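Local structure of hemolysin-related protein (Vibrio cholerae serotype O1, 5V6F) at residues Ile60-Asp63 with Gln64-Ser67. The protein binds mannotriose through its second beta-prism lectin domain, the part described here, and probably targets mammalian glycans. Sequence-based numbering, arbitrary orientation.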
ATOM      1  N   ILE A  60       0.168  -6.765  -7.476  1.00  3.46           N
ATOM      2  CA  ILE A  60       1.576  -7.006  -7.189  1.00  3.36           C
ATOM      3  C   ILE A  60       1.738  -8.458  -6.757  1.00  3.09           C
ATOM      4  O   ILE A  60       1.069  -8.917  -5.823  1.00  3.73           O
ATOM      5  CB  ILE A  60       2.078  -6.048  -6.096  1.00  4.62           C
ATOM      6  CG1 ILE A  60       1.826  -4.589  -6.494  1.00  7.16           C
ATOM      7  CG2 ILE A  60       3.550  -6.282  -5.801  1.00  6.56           C
ATOM      8  CD1 ILE A  60       2.521  -4.152  -7.764  1.00  7.90           C
ATOM      9  N   ALA A  61       2.626  -9.182  -7.435  1.00  3.50           N
ATOM     10  CA  ALA A  61       2.923 -10.566  -7.075  1.00  4.82           C
ATOM     11  C   ALA A  61       3.860 -10.545  -5.872  1.00  5.36           C
ATOM     12  O   ALA A  61       5.052 -10.260  -5.999  1.00  5.18           O
ATOM     13  CB  ALA A  61       3.533 -11.312  -8.254  1.00  7.01           C
ATOM     14  N   LEU A  62       3.316 -10.847  -4.692  1.00  4.03           N
ATOM     15  CA  LEU A  62       4.088 -10.719  -3.462  1.00  4.59           C
ATOM     16  C   LEU A  62       5.218 -11.733  -3.383  1.00  4.08           C
ATOM     17  O   LEU A  62       6.225 -11.479  -2.714  1.00  5.73           O
ATOM     18  CB  LEU A  62       3.171 -10.872  -2.254  1.00  5.48           C
ATOM     19  CG  LEU A  62       2.161  -9.741  -2.052  1.00  5.06           C
ATOM     20  CD1 LEU A  62       1.249 -10.064  -0.882  1.00  8.09           C
ATOM     21  CD2 LEU A  62       2.863  -8.407  -1.833  1.00  8.87           C
ATOM     22  N   ASP A  63       5.065 -12.890  -4.025  1.00  5.40           N
ATOM     23  CA  ASP A  63       6.165 -13.842  -4.070  1.00  4.33           C
ATOM     24  C   ASP A  63       7.292 -13.352  -4.964  1.00  7.25           C
ATOM     25  O   ASP A  63       8.403 -13.887  -4.894  1.00  8.34           O
ATOM     26  CB  ASP A  63       5.670 -15.204  -4.559  1.00 10.06           C
ATOM     27  CG  ASP A  63       5.008 -15.127  -5.921  1.00 15.19           C
ATOM     28  OD1 ASP A  63       4.240 -14.171  -6.160  1.00  8.97           O
ATOM     29  OD2 ASP A  63       5.263 -16.020  -6.756  1.00 20.86           O
ATOM     30  N   GLN A  64       7.028 -12.347  -5.789  1.00  5.89           N
ATOM     31  CA  GLN A  64       8.017 -11.762  -6.677  1.00  5.42           C
ATOM     32  C   GLN A  64       8.547 -10.430  -6.157  1.00  5.01           C
ATOM     33  O   GLN A  64       9.420  -9.833  -6.793  1.00  7.07           O
ATOM     34  CB  GLN A  64       7.400 -11.604  -8.071  1.00  9.84           C
ATOM     35  CG  GLN A  64       7.120 -12.948  -8.745  1.00 14.36           C
ATOM     36  CD  GLN A  64       5.983 -12.894  -9.754  1.00 25.32           C
ATOM     37  OE1 GLN A  64       5.147 -13.797  -9.812  1.00 31.08           O
ATOM     38  NE2 GLN A  64       5.954 -11.841 -10.557  1.00 24.05           N
ATOM     39  N   LEU A  65       8.078  -9.975  -4.997  1.00  3.91           N
ATOM     40  CA  LEU A  65       8.434  -8.655  -4.492  1.00  4.08           C
ATOM     41  C   LEU A  65       9.800  -8.679  -3.817  1.00  6.00           C
ATOM     42  O   LEU A  65      10.071  -9.531  -2.964  1.00  8.82           O
ATOM     43  CB  LEU A  65       7.367  -8.165  -3.511  1.00  5.86           C
ATOM     44  CG  LEU A  65       7.556  -6.774  -2.910  1.00  6.53           C
ATOM     45  CD1 LEU A  65       7.543  -5.701  -3.995  1.00  5.01           C
ATOM     46  CD2 LEU A  65       6.476  -6.512  -1.871  1.00  5.14           C
ATOM     47  N   GLN A  66      10.660  -7.734  -4.196  1.00  4.16           N
ATOM     48  CA  GLN A  66      11.963  -7.582  -3.565  1.00  4.90           C
ATOM     49  C   GLN A  66      11.962  -6.487  -2.506  1.00  6.60           C
ATOM     50  O   GLN A  66      12.418  -6.718  -1.384  1.00  6.02           O
ATOM     51  CB  GLN A  66      13.039  -7.286  -4.618  1.00  6.29           C
ATOM     52  CG  GLN A  66      14.425  -7.050  -4.023  1.00  9.53           C
ATOM     53  CD  GLN A  66      15.504  -6.877  -5.075  1.00 34.31           C
ATOM     54  OE1 GLN A  66      15.254  -7.027  -6.272  1.00 45.83           O
ATOM     55  NE2 GLN A  66      16.714  -6.559  -4.630  1.00 48.47           N
ATOM     56  N   SER A  67      11.438  -5.306  -2.829  1.00  4.21           N
ATOM     57  CA  SER A  67      11.475  -4.195  -1.889  1.00  5.44           C
ATOM     58  C   SER A  67      10.361  -3.210  -2.205  1.00  7.12           C
ATOM     59  O   SER A  67       9.795  -3.207  -3.302  1.00  5.26           O
ATOM     60  CB  SER A  67      12.830  -3.486  -1.932  1.00  6.30           C
ATOM     61  OG  SER A  67      13.036  -2.885  -3.202  1.00  9.76           O
TER
HETATM   62  O   HOH W   1       8.796 -11.735  -1.803  1.00 12.21           O
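Gln64 folds its side chain back over Ala61, across the tight turn that joins strand 55-61 of one sheet of the beta-prism to strand 65-75 of the next. Gln64 CB starts 3.4 Å from Ala61 O. With CG anti to the carbonyl carbon (chi1 -68°), the extended chain then runs past the carbonyl carbon of Asp63, and the amide comes to rest against the methyl of Ala61: Gln64 CD lies 3.3 Å from Ala61 CB, with OE1 and NE2 about as near. A methyl suits this place because it is small enough to let the flat amide settle close. The carboxylate of Asp63 runs alongside, its plane turned 66° from the amide, and both polar ends suit an exposed bend.

Two overlapping type I beta turns make the bend. Gln64 N donates to Ala61 O over 2.9 Å, closing the first, and Leu65 N closes the second weakly on Leu62 O. A water bridges two carbonyl oxygens, 2.7 Å from Leu62 O and 2.8 Å from Leu65 O. On the buried side, Leu62 CD2 meets Leu65 CD2 at 4.1 Å, while Ile60 and Leu65 share Phe87 of strand 80-89. The chemistry thus divides the turn in two: amide and carboxylate face outward, and branched aliphatic chains carry the hydrophobic interior from one sheet to the next.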